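Local coordinates for DNA mismatch repair protein PMS1 (Saccharomyces cerevisiae, PDB 3H4L) that takes part in DNA mismatch repair and binds ATP, here replaced by an analogue with magnesium, through its GHKL-type N-terminal ATPase domain, at residues E46-D51 with S191-T196; C106-L111 with S150-N155; S212-I217 with K265-Q270. All blocks are in the same frame, centred on the assembly; numbering follows the deposited sequence.

Contact 1: E46-D51 with S191-T196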
loop_
_atom_site.group_PDB
_atom_site.type_symbol
_atom_site.label_atom_id
_atom_site.label_comp_id
_atom_site.label_asym_id
_atom_site.label_seq_id
_atom_site.Cartn_x
_atom_site.Cartn_y
_atom_site.Cartn_z
ATOM N N GLU B 46 -14.199 -1.268 -0.758
ATOM C CA GLU B 46 -12.946 -1.462 -0.070
ATOM C C GLU B 46 -12.386 -2.815 -0.455
ATOM O O GLU B 46 -13.106 -3.815 -0.451
ATOM C CB GLU B 46 -13.186 -1.394 1.438
ATOM C CG GLU B 46 -11.940 -1.443 2.286
ATOM C CD GLU B 46 -12.281 -1.500 3.754
ATOM O OE1 GLU B 46 -13.105 -0.661 4.194
ATOM O OE2 GLU B 46 -11.736 -2.379 4.459
ATOM N N ILE B 47 -11.095 -2.829 -0.779
ATOM C CA ILE B 47 -10.397 -4.030 -1.205
ATOM C C ILE B 47 -9.178 -4.231 -0.326
ATOM O O ILE B 47 -8.320 -3.355 -0.221
ATOM C CB ILE B 47 -9.956 -3.881 -2.667
ATOM C CG1 ILE B 47 -11.174 -3.571 -3.541
ATOM C CG2 ILE B 47 -9.269 -5.134 -3.145
ATOM C CD1 ILE B 47 -10.825 -3.300 -4.973
ATOM N N ILE B 48 -9.108 -5.392 0.310
ATOM C CA ILE B 48 -8.000 -5.701 1.185
ATOM C C ILE B 48 -7.233 -6.924 0.684
ATOM O O ILE B 48 -7.787 -8.012 0.568
ATOM C CB ILE B 48 -8.520 -5.934 2.616
ATOM C CG1 ILE B 48 -9.120 -4.632 3.149
ATOM C CG2 ILE B 48 -7.408 -6.383 3.525
ATOM C CD1 ILE B 48 -9.676 -4.738 4.559
ATOM N N PHE B 49 -5.956 -6.725 0.369
ATOM C CA PHE B 49 -5.090 -7.806 -0.108
ATOM C C PHE B 49 -4.220 -8.329 1.020
ATOM O O PHE B 49 -3.705 -7.540 1.815
ATOM C CB PHE B 49 -4.123 -7.312 -1.199
ATOM C CG PHE B 49 -4.779 -6.979 -2.508
ATOM C CD1 PHE B 49 -5.309 -5.724 -2.735
ATOM C CD2 PHE B 49 -4.851 -7.919 -3.514
ATOM C CE1 PHE B 49 -5.896 -5.414 -3.941
ATOM C CE2 PHE B 49 -5.437 -7.614 -4.719
ATOM C CZ PHE B 49 -5.960 -6.361 -4.935
ATOM N N LYS B 50 -4.052 -9.645 1.100
ATOM C CA LYS B 50 -3.152 -10.202 2.101
ATOM C C LYS B 50 -1.979 -10.773 1.319
ATOM O O LYS B 50 -2.143 -11.599 0.421
ATOM C CB LYS B 50 -3.835 -11.256 2.958
ATOM C CG LYS B 50 -4.768 -10.635 3.991
ATOM C CD LYS B 50 -5.036 -11.567 5.175
ATOM C CE LYS B 50 -6.017 -10.926 6.160
ATOM N NZ LYS B 50 -6.295 -11.796 7.342
ATOM N N ASP B 51 -0.793 -10.278 1.649
ATOM C CA ASP B 51 0.442 -10.648 0.977
ATOM C C ASP B 51 0.267 -10.516 -0.535
ATOM O O ASP B 51 0.500 -11.453 -1.300
ATOM C CB ASP B 51 0.891 -12.060 1.357
ATOM C CG ASP B 51 2.351 -12.335 0.964
ATOM O OD1 ASP B 51 3.176 -11.395 0.991
ATOM O OD2 ASP B 51 2.687 -13.494 0.642
ATOM N N SER B 191 -11.000 2.154 -1.803
ATOM C CA SER B 191 -9.928 2.089 -0.819
ATOM C C SER B 191 -9.226 0.759 -1.031
ATOM O O SER B 191 -9.868 -0.276 -1.172
ATOM C CB SER B 191 -10.486 2.136 0.595
ATOM O OG SER B 191 -11.177 3.343 0.812
ATOM N N VAL B 192 -7.908 0.777 -1.060
ATOM C CA VAL B 192 -7.177 -0.455 -1.261
ATOM C C VAL B 192 -5.988 -0.530 -0.334
ATOM O O VAL B 192 -5.127 0.360 -0.318
ATOM C CB VAL B 192 -6.673 -0.576 -2.708
ATOM C CG1 VAL B 192 -5.924 -1.890 -2.886
ATOM C CG2 VAL B 192 -7.861 -0.488 -3.684
ATOM N N TRP B 193 -5.943 -1.598 0.446
ATOM C CA TRP B 193 -4.843 -1.803 1.371
ATOM C C TRP B 193 -4.209 -3.159 1.095
ATOM O O TRP B 193 -4.815 -4.035 0.468
ATOM C CB TRP B 193 -5.327 -1.826 2.822
ATOM C CG TRP B 193 -6.224 -0.729 3.258
ATOM C CD1 TRP B 193 -7.567 -0.612 3.024
ATOM C CD2 TRP B 193 -5.873 0.343 4.127
ATOM N NE1 TRP B 193 -8.073 0.467 3.708
ATOM C CE2 TRP B 193 -7.051 1.072 4.390
ATOM C CE3 TRP B 193 -4.670 0.763 4.710
ATOM C CZ2 TRP B 193 -7.065 2.194 5.225
ATOM C CZ3 TRP B 193 -4.681 1.878 5.541
ATOM C CH2 TRP B 193 -5.872 2.584 5.788
ATOM N N ASN B 194 -2.984 -3.320 1.576
ATOM C CA ASN B 194 -2.290 -4.583 1.463
ATOM C C ASN B 194 -1.737 -4.868 2.836
ATOM O O ASN B 194 -0.973 -4.066 3.382
ATOM C CB ASN B 194 -1.131 -4.535 0.480
ATOM C CG ASN B 194 -0.354 -5.837 0.468
ATOM O OD1 ASN B 194 -0.948 -6.918 0.341
ATOM N ND2 ASN B 194 0.967 -5.755 0.611
ATOM N N ILE B 195 -2.133 -5.999 3.402
ATOM C CA ILE B 195 -1.652 -6.385 4.715
ATOM C C ILE B 195 -0.455 -7.297 4.510
ATOM O O ILE B 195 -0.588 -8.377 3.935
ATOM C CB ILE B 195 -2.749 -7.100 5.495
ATOM C CG1 ILE B 195 -3.851 -6.092 5.843
ATOM C CG2 ILE B 195 -2.172 -7.738 6.745
ATOM C CD1 ILE B 195 -5.111 -6.726 6.360
ATOM N N THR B 196 0.717 -6.846 4.972
ATOM C CA THR B 196 1.956 -7.607 4.810
ATOM C C THR B 196 2.082 -8.728 5.826
ATOM O O THR B 196 1.608 -8.620 6.957
ATOM C CB THR B 196 3.217 -6.712 4.936
ATOM O OG1 THR B 196 3.512 -6.486 6.321
ATOM C CG2 THR B 196 2.995 -5.382 4.244
#

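Contact 2: C106-L111 with S150-N155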
loop_
_atom_site.group_PDB
_atom_site.type_symbol
_atom_site.label_atom_id
_atom_site.label_comp_id
_atom_site.label_asym_id
_atom_site.label_seq_id
_atom_site.Cartn_x
_atom_site.Cartn_y
_atom_site.Cartn_z
ATOM N N CYS B 106 -15.218 -20.665 -6.962
ATOM C CA CYS B 106 -15.449 -21.783 -6.054
ATOM C C CYS B 106 -14.560 -22.964 -6.398
ATOM O O CYS B 106 -13.990 -23.614 -5.520
ATOM C CB CYS B 106 -16.889 -22.243 -6.152
ATOM S SG CYS B 106 -17.873 -21.486 -4.934
ATOM N N GLY B 107 -14.473 -23.241 -7.693
ATOM C CA GLY B 107 -13.672 -24.347 -8.168
ATOM C C GLY B 107 -12.185 -24.164 -7.990
ATOM O O GLY B 107 -11.510 -25.107 -7.596
ATOM N N ILE B 108 -11.650 -22.979 -8.265
ATOM C CA ILE B 108 -10.213 -22.815 -8.109
ATOM C C ILE B 108 -9.723 -21.948 -6.951
ATOM O O ILE B 108 -8.595 -21.451 -6.983
ATOM C CB ILE B 108 -9.552 -22.340 -9.432
ATOM C CG1 ILE B 108 -10.281 -21.124 -10.007
ATOM C CG2 ILE B 108 -9.540 -23.483 -10.423
ATOM C CD1 ILE B 108 -10.139 -19.875 -9.173
ATOM N N ALA B 109 -10.560 -21.792 -5.924
ATOM C CA ALA B 109 -10.211 -21.010 -4.732
ATOM C C ALA B 109 -11.195 -21.346 -3.618
ATOM O O ALA B 109 -12.057 -22.190 -3.808
ATOM C CB ALA B 109 -10.257 -19.519 -5.040
ATOM N N LYS B 110 -11.053 -20.707 -2.460
ATOM C CA LYS B 110 -11.967 -20.928 -1.331
ATOM C C LYS B 110 -12.828 -19.676 -1.302
ATOM O O LYS B 110 -12.296 -18.579 -1.103
ATOM C CB LYS B 110 -11.210 -21.016 0.001
ATOM C CG LYS B 110 -10.006 -21.940 0.022
ATOM C CD LYS B 110 -10.376 -23.424 0.036
ATOM C CE LYS B 110 -9.113 -24.299 0.072
ATOM N NZ LYS B 110 -9.380 -25.744 0.382
ATOM N N LEU B 111 -14.137 -19.816 -1.486
ATOM C CA LEU B 111 -15.012 -18.641 -1.491
ATOM C C LEU B 111 -15.851 -18.472 -0.230
ATOM O O LEU B 111 -16.520 -19.400 0.200
ATOM C CB LEU B 111 -15.956 -18.682 -2.701
ATOM C CG LEU B 111 -16.861 -17.451 -2.890
ATOM C CD1 LEU B 111 -15.996 -16.229 -3.238
ATOM C CD2 LEU B 111 -17.898 -17.712 -3.994
ATOM N N SER B 150 -9.656 -16.657 -1.060
ATOM C CA SER B 150 -8.376 -16.977 -0.446
ATOM C C SER B 150 -7.790 -18.233 -1.051
ATOM O O SER B 150 -8.516 -19.035 -1.640
ATOM C CB SER B 150 -8.550 -17.183 1.052
ATOM O OG SER B 150 -9.090 -18.463 1.308
ATOM N N GLN B 151 -6.478 -18.399 -0.899
ATOM C CA GLN B 151 -5.791 -19.569 -1.432
ATOM C C GLN B 151 -6.090 -19.729 -2.923
ATOM O O GLN B 151 -6.463 -20.815 -3.404
ATOM C CB GLN B 151 -6.221 -20.816 -0.654
ATOM C CG GLN B 151 -5.578 -20.916 0.725
ATOM C CD GLN B 151 -6.123 -22.066 1.567
ATOM O OE1 GLN B 151 -6.752 -22.992 1.047
ATOM N NE2 GLN B 151 -5.872 -22.014 2.877
ATOM N N LEU B 152 -5.913 -18.637 -3.656
ATOM C CA LEU B 152 -6.183 -18.645 -5.079
ATOM C C LEU B 152 -5.308 -19.645 -5.839
ATOM O O LEU B 152 -4.099 -19.728 -5.633
ATOM C CB LEU B 152 -6.007 -17.229 -5.640
ATOM C CG LEU B 152 -6.374 -16.996 -7.105
ATOM C CD1 LEU B 152 -7.846 -17.313 -7.360
ATOM C CD2 LEU B 152 -6.068 -15.554 -7.440
ATOM N N PHE B 153 -5.948 -20.415 -6.711
ATOM C CA PHE B 153 -5.278 -21.423 -7.533
ATOM C C PHE B 153 -4.606 -22.504 -6.689
ATOM O O PHE B 153 -3.649 -23.149 -7.120
ATOM C CB PHE B 153 -4.257 -20.762 -8.486
ATOM C CG PHE B 153 -4.845 -19.664 -9.356
ATOM C CD1 PHE B 153 -6.084 -19.820 -9.966
ATOM C CD2 PHE B 153 -4.163 -18.472 -9.551
ATOM C CE1 PHE B 153 -6.642 -18.805 -10.750
ATOM C CE2 PHE B 153 -4.711 -17.450 -10.336
ATOM C CZ PHE B 153 -5.955 -17.620 -10.934
ATOM N N HIS B 154 -5.133 -22.717 -5.491
ATOM C CA HIS B 154 -4.585 -23.718 -4.591
ATOM C C HIS B 154 -4.627 -25.127 -5.186
ATOM O O HIS B 154 -3.924 -26.022 -4.713
ATOM C CB HIS B 154 -5.346 -23.700 -3.261
ATOM C CG HIS B 154 -6.666 -24.395 -3.313
ATOM N ND1 HIS B 154 -6.826 -25.710 -2.939
ATOM C CD2 HIS B 154 -7.879 -23.977 -3.746
ATOM C CE1 HIS B 154 -8.080 -26.074 -3.141
ATOM N NE2 HIS B 154 -8.739 -25.040 -3.632
ATOM N N ASN B 155 -5.459 -25.333 -6.202
ATOM C CA ASN B 155 -5.561 -26.646 -6.836
ATOM C C ASN B 155 -5.180 -26.603 -8.318
ATOM O O ASN B 155 -5.731 -27.328 -9.142
ATOM C CB ASN B 155 -6.971 -27.217 -6.659
ATOM C CG ASN B 155 -8.053 -26.256 -7.102
ATOM O OD1 ASN B 155 -7.796 -25.072 -7.311
ATOM N ND2 ASN B 155 -9.275 -26.758 -7.235
HETATM O O HOH W 1 -11.278 -24.898 -4.794
HETATM O O HOH W 2 -12.374 -17.709 1.697
#

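Contact 3: S212-I217 with K265-Q270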
loop_
_atom_site.group_PDB
_atom_site.type_symbol
_atom_site.label_atom_id
_atom_site.label_comp_id
_atom_site.label_asym_id
_atom_site.label_seq_id
_atom_site.Cartn_x
_atom_site.Cartn_y
_atom_site.Cartn_z
ATOM N N SER B 212 -14.853 14.385 -8.989
ATOM C CA SER B 212 -14.795 14.492 -10.438
ATOM C C SER B 212 -13.630 13.619 -10.913
ATOM O O SER B 212 -12.763 13.243 -10.120
ATOM C CB SER B 212 -14.550 15.942 -10.856
ATOM O OG SER B 212 -13.243 16.360 -10.495
ATOM N N MET B 213 -13.622 13.294 -12.202
ATOM C CA MET B 213 -12.561 12.479 -12.794
ATOM C C MET B 213 -11.197 13.101 -12.484
ATOM O O MET B 213 -10.221 12.405 -12.211
ATOM C CB MET B 213 -12.756 12.393 -14.311
ATOM C CG MET B 213 -11.633 11.687 -15.042
ATOM S SD MET B 213 -11.909 11.620 -16.818
ATOM C CE MET B 213 -13.412 10.611 -16.900
ATOM N N ARG B 214 -11.145 14.427 -12.529
ATOM C CA ARG B 214 -9.919 15.152 -12.253
ATOM C C ARG B 214 -9.415 14.887 -10.843
ATOM O O ARG B 214 -8.275 14.458 -10.653
ATOM C CB ARG B 214 -10.150 16.646 -12.430
ATOM C CG ARG B 214 -8.938 17.473 -12.076
ATOM C CD ARG B 214 -9.145 18.929 -12.396
ATOM N NE ARG B 214 -7.881 19.647 -12.342
ATOM C CZ ARG B 214 -7.697 20.868 -12.828
ATOM N NH1 ARG B 214 -8.703 21.511 -13.407
ATOM N NH2 ARG B 214 -6.503 21.440 -12.745
ATOM N N LYS B 215 -10.259 15.155 -9.852
ATOM C CA LYS B 215 -9.869 14.934 -8.470
ATOM C C LYS B 215 -9.345 13.510 -8.308
ATOM O O LYS B 215 -8.366 13.285 -7.587
ATOM C CB LYS B 215 -11.047 15.187 -7.526
ATOM C CG LYS B 215 -11.596 16.615 -7.608
ATOM C CD LYS B 215 -12.661 16.909 -6.550
ATOM C CE LYS B 215 -12.057 16.953 -5.152
ATOM N NZ LYS B 215 -13.069 17.223 -4.084
ATOM N N ASN B 216 -9.971 12.557 -8.997
ATOM C CA ASN B 216 -9.546 11.162 -8.911
ATOM C C ASN B 216 -8.238 10.861 -9.633
ATOM O O ASN B 216 -7.464 10.024 -9.182
ATOM C CB ASN B 216 -10.640 10.216 -9.418
ATOM C CG ASN B 216 -11.807 10.113 -8.455
ATOM O OD1 ASN B 216 -11.633 10.256 -7.249
ATOM N ND2 ASN B 216 -12.996 9.851 -8.979
ATOM N N ILE B 217 -7.977 11.521 -10.755
ATOM C CA ILE B 217 -6.723 11.259 -11.455
ATOM C C ILE B 217 -5.608 11.788 -10.572
ATOM O O ILE B 217 -4.543 11.185 -10.471
ATOM C CB ILE B 217 -6.647 11.972 -12.829
ATOM C CG1 ILE B 217 -7.667 11.361 -13.792
ATOM C CG2 ILE B 217 -5.226 11.861 -13.405
ATOM C CD1 ILE B 217 -7.669 11.997 -15.165
ATOM N N LYS B 265 -15.825 13.021 -23.123
ATOM C CA LYS B 265 -15.304 13.869 -22.061
ATOM C C LYS B 265 -14.194 13.177 -21.289
ATOM O O LYS B 265 -14.180 11.948 -21.148
ATOM C CB LYS B 265 -16.431 14.266 -21.104
ATOM C CG LYS B 265 -17.553 15.045 -21.767
ATOM C CD LYS B 265 -18.611 15.491 -20.761
ATOM C CE LYS B 265 -19.675 16.338 -21.443
ATOM N NZ LYS B 265 -20.629 16.952 -20.486
ATOM N N GLY B 266 -13.260 13.977 -20.792
ATOM C CA GLY B 266 -12.149 13.428 -20.039
ATOM C C GLY B 266 -10.898 14.275 -20.181
ATOM O O GLY B 266 -10.973 15.505 -20.290
ATOM N N TYR B 267 -9.741 13.621 -20.176
ATOM C CA TYR B 267 -8.480 14.329 -20.300
ATOM C C TYR B 267 -7.495 13.524 -21.119
ATOM O O TYR B 267 -7.552 12.295 -21.148
ATOM C CB TYR B 267 -7.885 14.604 -18.918
ATOM C CG TYR B 267 -8.747 15.488 -18.051
ATOM C CD1 TYR B 267 -9.833 14.971 -17.351
ATOM C CD2 TYR B 267 -8.482 16.848 -17.944
ATOM C CE1 TYR B 267 -10.639 15.796 -16.562
ATOM C CE2 TYR B 267 -9.273 17.677 -17.165
ATOM C CZ TYR B 267 -10.350 17.151 -16.475
ATOM O OH TYR B 267 -11.124 17.990 -15.701
ATOM N N ILE B 268 -6.595 14.227 -21.794
ATOM C CA ILE B 268 -5.577 13.584 -22.610
ATOM C C ILE B 268 -4.369 14.504 -22.618
ATOM O O ILE B 268 -4.504 15.721 -22.468
ATOM C CB ILE B 268 -6.074 13.342 -24.056
ATOM C CG1 ILE B 268 -5.071 12.466 -24.804
ATOM C CG2 ILE B 268 -6.244 14.665 -24.786
ATOM C CD1 ILE B 268 -5.582 11.913 -26.122
ATOM N N SER B 269 -3.186 13.926 -22.769
ATOM C CA SER B 269 -1.967 14.715 -22.781
ATOM C C SER B 269 -1.955 15.689 -23.941
ATOM O O SER B 269 -2.381 15.358 -25.047
ATOM C CB SER B 269 -0.746 13.806 -22.877
ATOM O OG SER B 269 -0.578 13.076 -21.681
ATOM N N GLN B 270 -1.472 16.896 -23.678
ATOM C CA GLN B 270 -1.382 17.895 -24.722
ATOM C C GLN B 270 -0.187 17.533 -25.595
ATOM O O GLN B 270 0.805 16.994 -25.104
ATOM C CB GLN B 270 -1.242 19.295 -24.119
ATOM C CG GLN B 270 -0.263 19.446 -22.989
ATOM C CD GLN B 270 -0.295 20.857 -22.411
ATOM O OE1 GLN B 270 -0.219 21.843 -23.147
ATOM N NE2 GLN B 270 -0.404 20.958 -21.094
#

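Contact 1: E46-D51 with S191-T196
Strands 44-50 and 189-195 are the one parallel pair of neighbours in the mixed eight-stranded sheet of the ATPase region, and their short segments diverge by only 19°. Five backbone hydrogen bonds join them, with Ile47 and Phe49 each using both N and O and Asp51 N adding the last. The shortest runs from Ile195 N to Phe49 O, 2.7 Å, nearly along the C=O axis. Phe49 N is 2.9 Å from Trp193 O but approaches from above that carbonyl's plane.

On the packed side Ile47, Phe49 and Val192 press on Ile178 of helix 167-184, while Asn194 lies against Ile204. Val192 CG1 stands anti to its backbone N (chi1 -179°) and so reaches the edge of the Phe49 ring in its plane, 3.7 Å from CE1. Trp193 O lies at the same ring's edge, and Phe171 meets this ring edge-to-face. Asn194, its CG anti to the backbone N (chi1 175°), swings OD1 to 3.2 Å from Phe49 O. These are two acceptors and form no bond; OD1 is instead satisfied by Tyr52 N.

The other side, bearing Glu46, Ile48, Lys50, Ser191, Trp193 and Ile195, faces solvent more: its residues are partly exposed and Lys50 exposed, although Ile48 CG2 still crosses obliquely against Ile195 CD1 at 3.7 Å. Ile48 CG1 comes no nearer than 4.3 Å to Trp193 CD1, and the indole has a cation-pi partner in Lys201. Glu46 CG stays 4.2 Å from Ser191 CB, while Lys50 brings little more than CE near Ile195.

The chemistry implies that main-chain bonds set the parallel register, that apolar contacts bind the inner side to its helix, and that Asn194 ties strand 189-195 to the loop that follows strand 44-50, at Tyr52.

Contact 2: C106-L111 with S150-N155
A type II beta turn, Gln151 to His154, carries the chain off strand 144-150 and folds it over the link between helix 101-107 and strand 110-116. The antiparallel strands meet in a hydrogen-bonded pair, Lys110 with Ser150: Lys110 N lies 3.1 Å from Ser150 O, and the return bond from Ser150 N to Lys110 O is longer at 3.3 Å.

Beyond this pair the turn takes over. Phe153 N reaches Ile108 O at 2.9 Å; it comes nearly along the C=O axis, but its own N-H is bent, at 139°. Asn155 ND2 donates in its own amide plane to Gly107 O at 2.8 Å, tying the segment to the C-terminal end of helix 101-107. On the apolar side, Ile108 CD1 packs 3.9 Å from Leu152 CD1, the two side chains lying alongside and pointing the same way, and the same methyl also meets Phe153 CE1. Ala109 CB completes this apolar patch against Leu152 CD1.

The His154 ring is sandwiched. Lys110, bent at chi2 (-74°), lays CE over the centre of one face in a CH-pi contact, 3.8 Å from the ring centroid. Asn155 OD1 sits over the opposite face, offset toward the rim. The lysine charge close by would probably disfavour protonation of the imidazole.

Several second-shell features position these groups. The turn is closed by His154 N to Gln151 O, and Phe153 adopts the positive phi of its third position (61°) while Leu152 CG covers one face of its ring. Arg159 makes a cation-pi contact with that ring, and Arg16 holds Asn155 O. One water lies 3.0 Å from Ala109 O, also within bonding distance of Gly107 O, and 2.8 Å from His154 NE2 at the edge of the ring.

Contact 3: S212-I217 with K265-Q270
Met213 SD lies at the edge of the Tyr267 ring, in its plane, 88° off the normal and 5.3 Å from the centroid, which makes this a Met-aromatic contact of the edge type; CD1 is the nearest ring atom, at 4.0 Å. Ile217 CD1 and Arg214 CB approach obliquely, Ile217 CD1 coming to that same Tyr267 CD1 at 4.3 Å. At the phenol end Arg214 CB touches Tyr267 OH at 3.7 Å, its extended chain crossing the tyrosine at about a right angle and its guanidinium plane turned 62° from the ring.

Met213 CG is anti to the backbone N, so the chain reaches across toward the strand, where SD also lies 3.7 Å from Gly266 CA. Met213 also packs on Ile183 and Ile184 of helix 167-184. The start of helix 213-221 is capped by Ser212 OG, which accepts from Lys215 N at 3.3 Å. Strand 261-269 belongs to the four-stranded mixed sheet, within the S5-clan mismatch-repair family region.

No hydrogen bond spans the contact. Between 212-217 and 265-270 it is therefore van der Waals and sulfur-aromatic, the hydroxyl O of Tyr267 meeting only carbons of Arg214 here, with the sulfur probably favouring the electropositive ring edge.

Contacts 1 and 2 lie on the same eight-stranded sheet, centres about 18 Å and nearest atoms about 8 Å apart, with 106-111 and 150-155 falling between the two segments of contact 1 along the chain. Contact 3 comes later; its strand belongs to the four-stranded sheet and its helix packs beside it. Its centre is about 26 Å from that of contact 1 and about 37 Å from that of contact 2. Helix 167-184 bridges the two regions, meeting contact 1 through Ile178 and contact 3 through Ile183. Helix 101-107, which enters contact 2, begins with nucleotide-pocket residues Ala101 and Leu102; the side chain of Ile108 is about 12 Å, and that of Asn194 about 8 Å, from a bound ANP.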